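Long-range contacts in type III Pentaketide Synthase (Neurospora crassa, PDB 3EUO), which probably acts as an acyltransferase that builds pentaketide products, as a type III polyketide synthase of the chalcone and stilbene synthase family: residues 77-82 with 119-123; 103-109 with 133-138; 157-161 with 210-214. The contacts are given in a common frame with arbitrary orientation. Residue numbers count along the deposited sequence, not the author numbering.

Contact 1 (77-82 with 119-123)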
ATOM      1  N   PHE A  77      16.295  -5.430  -5.100  1.00 14.03           N
ATOM      2  CA  PHE A  77      15.365  -5.406  -3.961  1.00 13.77           C
ATOM      3  C   PHE A  77      14.899  -6.830  -3.657  1.00 14.30           C
ATOM      4  O   PHE A  77      14.873  -7.259  -2.500  1.00 14.35           O
ATOM      5  CB  PHE A  77      14.167  -4.496  -4.247  1.00 13.51           C
ATOM      6  CG  PHE A  77      13.300  -4.228  -3.036  1.00 12.23           C
ATOM      7  CD1 PHE A  77      13.550  -3.125  -2.225  1.00 11.71           C
ATOM      8  CD2 PHE A  77      12.240  -5.080  -2.709  1.00 11.57           C
ATOM      9  CE1 PHE A  77      12.750  -2.867  -1.112  1.00 11.50           C
ATOM     10  CE2 PHE A  77      11.431  -4.831  -1.588  1.00 11.50           C
ATOM     11  CZ  PHE A  77      11.691  -3.714  -0.797  1.00 10.39           C
ATOM     12  N   MET A  78      14.545  -7.569  -4.702  1.00 14.26           N
ATOM     13  CA  MET A  78      14.104  -8.952  -4.527  1.00 14.43           C
ATOM     14  C   MET A  78      15.238  -9.903  -4.122  1.00 14.67           C
ATOM     15  O   MET A  78      15.051 -10.728  -3.220  1.00 15.09           O
ATOM     16  CB  MET A  78      13.377  -9.447  -5.777  1.00 14.20           C
ATOM     17  CG  MET A  78      12.133  -8.624  -6.106  1.00 14.28           C
ATOM     18  SD  MET A  78      10.852  -8.607  -4.807  1.00 12.19           S
ATOM     19  CE  MET A  78      10.484 -10.330  -4.739  1.00 16.02           C
ATOM     20  N   SER A  79      16.408  -9.773  -4.751  1.00 14.84           N
ATOM     21  CA  SER A  79      17.523 -10.695  -4.469  1.00 15.08           C
ATOM     22  C   SER A  79      18.213 -10.437  -3.137  1.00 15.23           C
ATOM     23  O   SER A  79      18.610 -11.389  -2.454  1.00 15.30           O
ATOM     24  CB  SER A  79      18.566 -10.708  -5.595  1.00 15.06           C
ATOM     25  OG  SER A  79      19.232  -9.462  -5.729  1.00 15.59           O
ATOM     26  N   ASP A  80      18.352  -9.163  -2.775  1.00 15.40           N
ATOM     27  CA  ASP A  80      19.142  -8.765  -1.600  1.00 15.64           C
ATOM     28  C   ASP A  80      18.337  -8.159  -0.445  1.00 15.31           C
ATOM     29  O   ASP A  80      18.810  -8.137   0.689  1.00 15.07           O
ATOM     30  CB  ASP A  80      20.269  -7.817  -2.018  1.00 16.18           C
ATOM     31  CG  ASP A  80      21.356  -8.528  -2.800  1.00 18.27           C
ATOM     32  OD1 ASP A  80      22.481  -8.609  -2.277  1.00 20.30           O
ATOM     33  OD2 ASP A  80      21.074  -9.029  -3.914  1.00 19.41           O
ATOM     34  N   GLY A  81      17.133  -7.668  -0.736  1.00 14.88           N
ATOM     35  CA  GLY A  81      16.271  -7.080   0.296  1.00 14.95           C
ATOM     36  C   GLY A  81      15.341  -8.107   0.921  1.00 14.38           C
ATOM     37  O   GLY A  81      15.276  -8.238   2.143  1.00 14.14           O
ATOM     38  N   VAL A  82      14.630  -8.854   0.082  1.00 14.03           N
ATOM     39  CA  VAL A  82      13.661  -9.845   0.580  1.00 13.83           C
ATOM     40  C   VAL A  82      14.243 -10.820   1.635  1.00 14.02           C
ATOM     41  O   VAL A  82      13.601 -11.055   2.659  1.00 14.08           O
ATOM     42  CB  VAL A  82      12.900 -10.560  -0.587  1.00 13.99           C
ATOM     43  CG1 VAL A  82      12.163 -11.826  -0.108  1.00 13.46           C
ATOM     44  CG2 VAL A  82      11.930  -9.584  -1.239  1.00 13.55           C
ATOM     45  N   TYR A 119       6.220  -7.287  -2.592  1.00 12.31           N
ATOM     46  CA  TYR A 119       7.313  -8.053  -1.987  1.00 12.11           C
ATOM     47  C   TYR A 119       6.836  -8.888  -0.816  1.00 11.93           C
ATOM     48  O   TYR A 119       7.425  -9.932  -0.515  1.00 11.84           O
ATOM     49  CB  TYR A 119       8.483  -7.141  -1.575  1.00 12.42           C
ATOM     50  CG  TYR A 119       8.380  -6.515  -0.192  1.00 12.29           C
ATOM     51  CD1 TYR A 119       8.889  -7.179   0.936  1.00 13.50           C
ATOM     52  CD2 TYR A 119       7.798  -5.252  -0.012  1.00 12.88           C
ATOM     53  CE1 TYR A 119       8.810  -6.608   2.208  1.00 14.33           C
ATOM     54  CE2 TYR A 119       7.713  -4.667   1.268  1.00 12.22           C
ATOM     55  CZ  TYR A 119       8.220  -5.351   2.366  1.00 13.32           C
ATOM     56  OH  TYR A 119       8.143  -4.786   3.615  1.00 12.19           O
ATOM     57  N   ASP A 120       5.761  -8.433  -0.170  1.00 11.99           N
ATOM     58  CA  ASP A 120       5.203  -9.137   0.971  1.00 11.90           C
ATOM     59  C   ASP A 120       4.771 -10.556   0.612  1.00 11.97           C
ATOM     60  O   ASP A 120       4.912 -11.475   1.425  1.00 12.19           O
ATOM     61  CB  ASP A 120       4.060  -8.341   1.624  1.00 12.11           C
ATOM     62  CG  ASP A 120       2.906  -8.042   0.675  1.00 13.27           C
ATOM     63  OD1 ASP A 120       3.116  -7.959  -0.557  1.00 15.45           O
ATOM     64  OD2 ASP A 120       1.771  -7.869   1.185  1.00 13.66           O
ATOM     65  N   HIS A 121       4.250 -10.726  -0.600  1.00 11.55           N
ATOM     66  CA  HIS A 121       3.899 -12.056  -1.082  1.00 12.15           C
ATOM     67  C   HIS A 121       5.066 -13.034  -0.970  1.00 12.12           C
ATOM     68  O   HIS A 121       4.920 -14.141  -0.426  1.00 12.27           O
ATOM     69  CB  HIS A 121       3.428 -12.015  -2.532  1.00 11.91           C
ATOM     70  CG  HIS A 121       3.182 -13.378  -3.098  1.00 12.72           C
ATOM     71  ND1 HIS A 121       4.145 -14.085  -3.787  1.00 13.76           N
ATOM     72  CD2 HIS A 121       2.103 -14.190  -3.016  1.00 11.35           C
ATOM     73  CE1 HIS A 121       3.660 -15.266  -4.125  1.00 12.45           C
ATOM     74  NE2 HIS A 121       2.420 -15.352  -3.674  1.00 14.30           N
ATOM     75  N   TYR A 122       6.218 -12.616  -1.484  1.00 12.34           N
ATOM     76  CA  TYR A 122       7.407 -13.466  -1.547  1.00 12.91           C
ATOM     77  C   TYR A 122       7.944 -13.757  -0.144  1.00 13.07           C
ATOM     78  O   TYR A 122       8.330 -14.896   0.159  1.00 13.05           O
ATOM     79  CB  TYR A 122       8.472 -12.828  -2.444  1.00 13.68           C
ATOM     80  CG  TYR A 122       7.992 -12.641  -3.868  1.00 13.67           C
ATOM     81  CD1 TYR A 122       8.243 -13.610  -4.844  1.00 15.36           C
ATOM     82  CD2 TYR A 122       7.272 -11.505  -4.237  1.00 15.63           C
ATOM     83  CE1 TYR A 122       7.794 -13.446  -6.159  1.00 15.14           C
ATOM     84  CE2 TYR A 122       6.818 -11.329  -5.550  1.00 14.90           C
ATOM     85  CZ  TYR A 122       7.083 -12.304  -6.498  1.00 15.95           C
ATOM     86  OH  TYR A 122       6.632 -12.127  -7.792  1.00 16.38           O
ATOM     87  N   VAL A 123       7.921 -12.747   0.722  1.00 13.48           N
ATOM     88  CA  VAL A 123       8.324 -12.940   2.122  1.00 13.81           C
ATOM     89  C   VAL A 123       7.416 -13.969   2.804  1.00 14.38           C
ATOM     90  O   VAL A 123       7.898 -14.933   3.407  1.00 14.16           O
ATOM     91  CB  VAL A 123       8.325 -11.614   2.929  1.00 13.76           C
ATOM     92  CG1 VAL A 123       8.666 -11.886   4.414  1.00 14.22           C
ATOM     93  CG2 VAL A 123       9.320 -10.627   2.340  1.00 13.57           C
TER

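Contact 2 (103-109 with 133-138)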
ATOM      1  N   ILE A 103      -0.119 -17.011  12.111  1.00 17.13           N
ATOM      2  CA  ILE A 103      -0.126 -15.615  11.662  1.00 16.26           C
ATOM      3  C   ILE A 103      -1.405 -15.357  10.863  1.00 15.91           C
ATOM      4  O   ILE A 103      -1.675 -16.038   9.870  1.00 15.84           O
ATOM      5  CB  ILE A 103       1.146 -15.262  10.836  1.00 16.37           C
ATOM      6  CG1 ILE A 103       2.424 -15.558  11.634  1.00 16.56           C
ATOM      7  CG2 ILE A 103       1.114 -13.808  10.362  1.00 16.94           C
ATOM      8  CD1 ILE A 103       2.563 -14.779  12.946  1.00 17.64           C
ATOM      9  N   THR A 104      -2.175 -14.366  11.307  1.00 14.95           N
ATOM     10  CA  THR A 104      -3.500 -14.093  10.754  1.00 14.59           C
ATOM     11  C   THR A 104      -3.522 -12.949   9.738  1.00 13.89           C
ATOM     12  O   THR A 104      -4.356 -12.938   8.831  1.00 13.61           O
ATOM     13  CB  THR A 104      -4.517 -13.758  11.864  1.00 14.29           C
ATOM     14  OG1 THR A 104      -4.070 -12.595  12.575  1.00 15.69           O
ATOM     15  CG2 THR A 104      -4.677 -14.927  12.839  1.00 14.58           C
ATOM     16  N   HIS A 105      -2.631 -11.975   9.924  1.00 13.39           N
ATOM     17  CA  HIS A 105      -2.530 -10.826   9.029  1.00 12.80           C
ATOM     18  C   HIS A 105      -1.051 -10.502   8.857  1.00 12.33           C
ATOM     19  O   HIS A 105      -0.218 -10.869   9.696  1.00 12.44           O
ATOM     20  CB  HIS A 105      -3.151  -9.551   9.624  1.00 12.96           C
ATOM     21  CG  HIS A 105      -4.574  -9.663  10.085  1.00 13.63           C
ATOM     22  ND1 HIS A 105      -4.961 -10.446  11.153  1.00 15.33           N
ATOM     23  CD2 HIS A 105      -5.682  -8.990   9.696  1.00 14.69           C
ATOM     24  CE1 HIS A 105      -6.256 -10.291  11.365  1.00 15.65           C
ATOM     25  NE2 HIS A 105      -6.717  -9.403  10.500  1.00 15.16           N
ATOM     26  N   MET A 106      -0.741  -9.768   7.794  1.00 11.89           N
ATOM     27  CA  MET A 106       0.587  -9.217   7.566  1.00 10.88           C
ATOM     28  C   MET A 106       0.379  -7.761   7.153  1.00 11.10           C
ATOM     29  O   MET A 106      -0.454  -7.481   6.292  1.00 11.48           O
ATOM     30  CB  MET A 106       1.299 -10.009   6.462  1.00 11.21           C
ATOM     31  CG  MET A 106       2.745  -9.622   6.180  1.00 12.37           C
ATOM     32  SD  MET A 106       3.457 -10.780   4.959  1.00  7.38           S
ATOM     33  CE  MET A 106       4.257 -11.977   5.994  1.00 18.15           C
ATOM     34  N   VAL A 107       1.077  -6.833   7.803  1.00 11.10           N
ATOM     35  CA  VAL A 107       1.059  -5.425   7.369  1.00 11.20           C
ATOM     36  C   VAL A 107       2.494  -5.031   7.060  1.00 11.80           C
ATOM     37  O   VAL A 107       3.324  -4.972   7.966  1.00 12.23           O
ATOM     38  CB  VAL A 107       0.465  -4.456   8.425  1.00 11.29           C
ATOM     39  CG1 VAL A 107       0.446  -3.021   7.886  1.00 11.77           C
ATOM     40  CG2 VAL A 107      -0.949  -4.871   8.817  1.00 10.79           C
ATOM     41  N   SER A 108       2.774  -4.768   5.787  1.00 11.30           N
ATOM     42  CA  SER A 108       4.137  -4.512   5.320  1.00 11.73           C
ATOM     43  C   SER A 108       4.253  -3.125   4.733  1.00 11.15           C
ATOM     44  O   SER A 108       3.271  -2.559   4.267  1.00 11.14           O
ATOM     45  CB  SER A 108       4.558  -5.539   4.259  1.00 11.43           C
ATOM     46  OG  SER A 108       4.420  -6.861   4.756  1.00 12.88           O
ATOM     47  N   THR A 109       5.465  -2.589   4.738  1.00 11.68           N
ATOM     48  CA  THR A 109       5.695  -1.290   4.121  1.00 11.69           C
ATOM     49  C   THR A 109       7.045  -1.257   3.414  1.00 11.61           C
ATOM     50  O   THR A 109       7.977  -1.975   3.791  1.00 11.99           O
ATOM     51  CB  THR A 109       5.545  -0.144   5.155  1.00 12.12           C
ATOM     52  OG1 THR A 109       5.539   1.128   4.490  1.00 13.23           O
ATOM     53  CG2 THR A 109       6.640  -0.183   6.199  1.00 12.35           C
ATOM     54  N   LEU A 133      -3.847 -15.904   4.463  1.00 14.10           N
ATOM     55  CA  LEU A 133      -3.287 -14.745   5.151  1.00 13.31           C
ATOM     56  C   LEU A 133      -3.876 -13.459   4.586  1.00 13.41           C
ATOM     57  O   LEU A 133      -3.974 -13.294   3.366  1.00 13.54           O
ATOM     58  CB  LEU A 133      -1.770 -14.731   4.960  1.00 13.24           C
ATOM     59  CG  LEU A 133      -0.953 -13.594   5.573  1.00 12.07           C
ATOM     60  CD1 LEU A 133      -0.983 -13.713   7.089  1.00 13.94           C
ATOM     61  CD2 LEU A 133       0.472 -13.714   5.062  1.00 13.06           C
ATOM     62  N   GLU A 134      -4.286 -12.554   5.470  1.00 13.06           N
ATOM     63  CA  GLU A 134      -4.765 -11.251   5.022  1.00 13.21           C
ATOM     64  C   GLU A 134      -3.591 -10.275   5.001  1.00 12.77           C
ATOM     65  O   GLU A 134      -2.998  -9.984   6.054  1.00 12.39           O
ATOM     66  CB  GLU A 134      -5.895 -10.736   5.921  1.00 12.87           C
ATOM     67  CG  GLU A 134      -7.162 -11.594   5.907  1.00 14.33           C
ATOM     68  CD  GLU A 134      -8.324 -10.944   6.628  1.00 14.89           C
ATOM     69  OE1 GLU A 134      -8.802  -9.878   6.172  1.00 17.56           O
ATOM     70  OE2 GLU A 134      -8.762 -11.499   7.660  1.00 16.07           O
ATOM     71  N   LYS A 135      -3.249  -9.782   3.809  1.00 12.01           N
ATOM     72  CA  LYS A 135      -2.090  -8.904   3.661  1.00 12.36           C
ATOM     73  C   LYS A 135      -2.494  -7.470   3.343  1.00 11.79           C
ATOM     74  O   LYS A 135      -3.513  -7.217   2.687  1.00 12.11           O
ATOM     75  CB  LYS A 135      -1.103  -9.417   2.600  1.00 11.72           C
ATOM     76  CG  LYS A 135      -0.558 -10.822   2.824  1.00 12.42           C
ATOM     77  CD  LYS A 135       0.448 -11.180   1.745  1.00 14.05           C
ATOM     78  CE  LYS A 135      -0.288 -11.484   0.417  1.00 18.68           C
ATOM     79  NZ  LYS A 135       0.688 -11.678  -0.668  1.00 24.22           N
ATOM     80  N   VAL A 136      -1.681  -6.549   3.851  1.00 11.47           N
ATOM     81  CA  VAL A 136      -1.750  -5.130   3.543  1.00 11.24           C
ATOM     82  C   VAL A 136      -0.322  -4.689   3.238  1.00 11.45           C
ATOM     83  O   VAL A 136       0.564  -4.772   4.110  1.00 11.82           O
ATOM     84  CB  VAL A 136      -2.292  -4.312   4.749  1.00 11.11           C
ATOM     85  CG1 VAL A 136      -2.038  -2.813   4.567  1.00 10.94           C
ATOM     86  CG2 VAL A 136      -3.777  -4.582   4.965  1.00 11.34           C
ATOM     87  N   LEU A 137      -0.100  -4.234   2.000  1.00 11.59           N
ATOM     88  CA  LEU A 137       1.179  -3.626   1.622  1.00 11.07           C
ATOM     89  C   LEU A 137       0.978  -2.138   1.470  1.00 11.07           C
ATOM     90  O   LEU A 137       0.379  -1.684   0.496  1.00 11.09           O
ATOM     91  CB  LEU A 137       1.748  -4.227   0.324  1.00 11.06           C
ATOM     92  CG  LEU A 137       3.051  -3.606  -0.219  1.00 11.85           C
ATOM     93  CD1 LEU A 137       4.199  -3.676   0.792  1.00 13.51           C
ATOM     94  CD2 LEU A 137       3.452  -4.239  -1.548  1.00 11.48           C
ATOM     95  N   LEU A 138       1.506  -1.381   2.428  1.00 10.70           N
ATOM     96  CA  LEU A 138       1.366   0.074   2.422  1.00 11.00           C
ATOM     97  C   LEU A 138       2.283   0.740   1.412  1.00 11.40           C
ATOM     98  O   LEU A 138       3.418   0.303   1.203  1.00 12.04           O
ATOM     99  CB  LEU A 138       1.668   0.644   3.814  1.00 10.99           C
ATOM    100  CG  LEU A 138       0.777   0.144   4.943  1.00  9.93           C
ATOM    101  CD1 LEU A 138       1.215   0.781   6.255  1.00 12.50           C
ATOM    102  CD2 LEU A 138      -0.698   0.471   4.673  1.00 11.68           C
TER
HETATM  103  O   HOH W   1      -7.130 -13.250   8.902  1.00 25.90           O
HETATM  104  O   HOH W   2       1.860  -7.445   3.850  1.00 12.26           O

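Contact 3 (157-161 with 210-214)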
ATOM      1  N   CYS A 157      -5.998  -5.817  14.399  1.00 12.70           N
ATOM      2  CA  CYS A 157      -6.109  -6.660  15.597  1.00 12.92           C
ATOM      3  C   CYS A 157      -7.464  -6.461  16.269  1.00 12.74           C
ATOM      4  O   CYS A 157      -8.144  -7.426  16.616  1.00 13.00           O
ATOM      5  CB  CYS A 157      -5.002  -6.338  16.605  1.00 12.73           C
ATOM      6  SG  CYS A 157      -3.429  -7.141  16.289  1.00 14.49           S
ATOM      7  N   LEU A 158      -7.851  -5.204  16.454  1.00 12.88           N
ATOM      8  CA  LEU A 158      -9.120  -4.899  17.132  1.00 12.85           C
ATOM      9  C   LEU A 158     -10.348  -5.339  16.318  1.00 13.36           C
ATOM     10  O   LEU A 158     -11.414  -5.635  16.882  1.00 13.39           O
ATOM     11  CB  LEU A 158      -9.188  -3.419  17.536  1.00 13.17           C
ATOM     12  CG  LEU A 158      -8.201  -2.986  18.632  1.00 12.94           C
ATOM     13  CD1 LEU A 158      -8.241  -1.489  18.847  1.00 14.20           C
ATOM     14  CD2 LEU A 158      -8.480  -3.712  19.952  1.00 15.52           C
ATOM     15  N   GLY A 159     -10.199  -5.401  14.997  1.00 13.76           N
ATOM     16  CA  GLY A 159     -11.253  -5.944  14.132  1.00 14.55           C
ATOM     17  C   GLY A 159     -11.523  -7.407  14.453  1.00 15.19           C
ATOM     18  O   GLY A 159     -12.676  -7.846  14.509  1.00 15.89           O
ATOM     19  N   HIS A 160     -10.453  -8.160  14.689  1.00 15.60           N
ATOM     20  CA  HIS A 160     -10.588  -9.555  15.094  1.00 15.80           C
ATOM     21  C   HIS A 160     -11.105  -9.672  16.519  1.00 16.27           C
ATOM     22  O   HIS A 160     -11.923 -10.548  16.811  1.00 16.96           O
ATOM     23  CB  HIS A 160      -9.284 -10.312  14.882  1.00 15.53           C
ATOM     24  CG  HIS A 160      -9.196 -10.952  13.533  1.00 15.81           C
ATOM     25  ND1 HIS A 160      -8.623 -12.186  13.322  1.00 17.71           N
ATOM     26  CD2 HIS A 160      -9.653 -10.539  12.327  1.00 15.11           C
ATOM     27  CE1 HIS A 160      -8.713 -12.497  12.040  1.00 15.23           C
ATOM     28  NE2 HIS A 160      -9.334 -11.513  11.415  1.00 17.36           N
ATOM     29  N   THR A 161     -10.649  -8.773  17.392  1.00 16.33           N
ATOM     30  CA  THR A 161     -11.178  -8.687  18.758  1.00 16.15           C
ATOM     31  C   THR A 161     -12.697  -8.518  18.756  1.00 16.38           C
ATOM     32  O   THR A 161     -13.402  -9.202  19.507  1.00 16.42           O
ATOM     33  CB  THR A 161     -10.517  -7.553  19.551  1.00 15.99           C
ATOM     34  OG1 THR A 161      -9.106  -7.783  19.597  1.00 15.15           O
ATOM     35  CG2 THR A 161     -11.048  -7.501  20.975  1.00 15.52           C
ATOM     36  N   LEU A 210       2.446  -8.160  16.378  1.00 14.07           N
ATOM     37  CA  LEU A 210       1.417  -7.538  17.215  1.00 14.59           C
ATOM     38  C   LEU A 210       0.288  -8.529  17.422  1.00 15.03           C
ATOM     39  O   LEU A 210      -0.313  -9.010  16.452  1.00 15.56           O
ATOM     40  CB  LEU A 210       0.870  -6.249  16.595  1.00 14.37           C
ATOM     41  CG  LEU A 210      -0.009  -5.383  17.514  1.00 14.61           C
ATOM     42  CD1 LEU A 210       0.806  -4.769  18.668  1.00 14.60           C
ATOM     43  CD2 LEU A 210      -0.708  -4.284  16.722  1.00 14.52           C
ATOM     44  N   SER A 211       0.009  -8.831  18.687  1.00 15.40           N
ATOM     45  CA  SER A 211      -1.058  -9.756  19.057  1.00 15.94           C
ATOM     46  C   SER A 211      -2.211  -9.016  19.720  1.00 16.11           C
ATOM     47  O   SER A 211      -1.990  -8.016  20.408  1.00 16.24           O
ATOM     48  CB  SER A 211      -0.515 -10.812  20.029  1.00 16.27           C
ATOM     49  OG  SER A 211      -1.560 -11.663  20.483  1.00 18.11           O
ATOM     50  N   ASN A 212      -3.433  -9.523  19.540  1.00 15.81           N
ATOM     51  CA  ASN A 212      -4.596  -8.992  20.259  1.00 16.22           C
ATOM     52  C   ASN A 212      -4.924  -9.766  21.544  1.00 16.57           C
ATOM     53  O   ASN A 212      -5.975  -9.553  22.152  1.00 16.28           O
ATOM     54  CB  ASN A 212      -5.830  -8.917  19.349  1.00 15.82           C
ATOM     55  CG  ASN A 212      -6.445 -10.280  19.076  1.00 16.21           C
ATOM     56  OD1 ASN A 212      -5.854 -11.318  19.386  1.00 15.29           O
ATOM     57  ND2 ASN A 212      -7.647 -10.283  18.485  1.00 16.19           N
ATOM     58  N   GLY A 213      -4.039 -10.684  21.926  1.00 17.14           N
ATOM     59  CA  GLY A 213      -4.165 -11.383  23.213  1.00 18.63           C
ATOM     60  C   GLY A 213      -5.239 -12.465  23.295  1.00 19.81           C
ATOM     61  O   GLY A 213      -5.262 -13.251  24.255  1.00 19.34           O
ATOM     62  N   ILE A 214      -6.137 -12.507  22.311  1.00 20.56           N
ATOM     63  CA  ILE A 214      -7.177 -13.539  22.291  1.00 22.03           C
ATOM     64  C   ILE A 214      -6.532 -14.864  21.907  1.00 22.69           C
ATOM     65  O   ILE A 214      -5.775 -14.942  20.935  1.00 22.50           O
ATOM     66  CB  ILE A 214      -8.352 -13.183  21.344  1.00 21.88           C
ATOM     67  CG1 ILE A 214      -9.044 -11.902  21.815  1.00 22.62           C
ATOM     68  CG2 ILE A 214      -9.372 -14.336  21.265  1.00 21.64           C
ATOM     69  CD1 ILE A 214     -10.125 -11.417  20.882  1.00 23.63           C
TER
HETATM   70  O   HOH W   3      -7.611  -7.311  21.923  1.00 20.23           O

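Contact 1 (77-82 with 119-123)
Tyr119 touches three residues of segment 77-82: its CB lies 3.7 Å from Phe77 CE2, 4.2 Å from Val82 CG2 and 4.3 Å from Met78 SD. Its ring receives the edge of Phe77 on one face, a T-shaped pair with centroids 5.5 Å apart and planes at 77°, while its hydroxyl is hydrogen-bonded to the backbone oxygen of Thr109. Asp120 and His121 pack on Lys135 of strand 134-138; both helices cover the same face of the sheet of the thiolase-like fold, Phe77 and Tyr119 meeting on Leu174. The two helical segments cross at -57° with axes 11.2 Å apart. Tyr122 comes next, with Met78 CE over one face of its ring, 3.7 Å from the centroid and 22° off the normal, a CH-pi contact; SD lies obliquely at 5.1 Å from the same centroid, a Met-aromatic contact. At Val123, CG2 meets Val82 CG1 at 3.9 Å, the CA atoms of these valines being 6.4 Å apart.

Contact 2 (103-109 with 133-138)
Val107 and Val136 form the apolar centre of this parallel strand pair, their CG1 atoms 4.2 Å apart, and Val107 CG1 also lies 4.2 Å from Leu138 CD1. With helix 119-127 as the connection, the strands make a beta-alpha-beta unit at one end of the large sheet of the thiolase-like fold. On the other face Met106 CB meets Leu133 CD2 at 4.0 Å. Four backbone hydrogen bonds fix the register: Met106 N to Glu134 O (2.9 Å), Val136 N to Met106 O (2.9 Å), Ser108 N to Val136 O (2.8 Å) and Leu138 N to Ser108 O (2.8 Å), with segment axes 4.6 Å apart at 14°. Strand 134-138 is outermost within its own chain, yet Leu137 makes backbone hydrogen bonds to the second subunit, so this edge belongs to the dimer interface. At the start of the strands Glu134 OE1 is hydrogen-bonded to Asn155 and forms a salt bridge with Arg151, both of the second subunit, and Glu134 N gives a weak hydrogen bond to Thr104 O, 3.4 Å. Water 1 spans the gap, donating to Thr104 O at 2.8 Å and to Glu134 OE2 at 2.7 Å.

Contact 3 (157-161 with 210-214)
Helix 145-162 packs here, near its C-terminal end, on the end of strand 204-211 and the turn after it, an alpha-on-beta contact in the layered thiolase-like fold. Van der Waals packing is concentrated on Cys157, whose CA-to-CB bond points toward the strand and which has the largest area covered in the pair, 75 Å². Its SG touches Leu210 CD2 at 4.0 Å and lies 3.6 Å from Leu210 O, while its CB is 3.9 Å from Asn212 CB. One helical turn beyond Cys157, Thr161 CA meets Ile214 CD1 at 3.6 Å, closing the outer margin of the contact.

Turn-forming bonds shape the partner. Ser211 OG accepts from Gly213 N at 3.0 Å, an ST turn, and Asn212 OD1 accepts from Ile214 N at 3.2 Å, an Asx turn; the two overlap around Gly213, whose phi of 75° suits glycine. Ser211 OG is also hydrogen-bonded to Glu216.

Polar links to the helix are slight by comparison. Asn212 ND2 gives a weak, 3.5 Å hydrogen bond to Cys157 O, an oxygen that already accepts from Thr161 N at 2.9 Å, and the amide has further partners in the loop between helix 145-162 and strand 168-175, Lys165 O for ND2 and Ala167 N for OD1. Water 3 completes the connection: it accepts from Thr161 OG1 and donates to Asn212 O, both at 2.8 Å.

In the fold
From the N terminus, helix 70-96 opens contact 1 and leads into strand 105-109, which opens contact 2. Helix 119-127 then closes contact 1, and strand 134-138 closes contact 2, so the two loops cross rather than nest. Their centres are 14 Å apart, and Asp120 CB packs on Ser108 OG at 3.5 Å, joining the helical layer to the sheet. The chain continues into helix 145-162, where contact 3 opens in series and is closed by strand 204-211 and the turn after it. Contact 3 reaches contact 2 through His160, whose ring packs edge-to-face with that of His105, whereas contacts 1 and 3 stay about 14 Å apart at their nearest atoms.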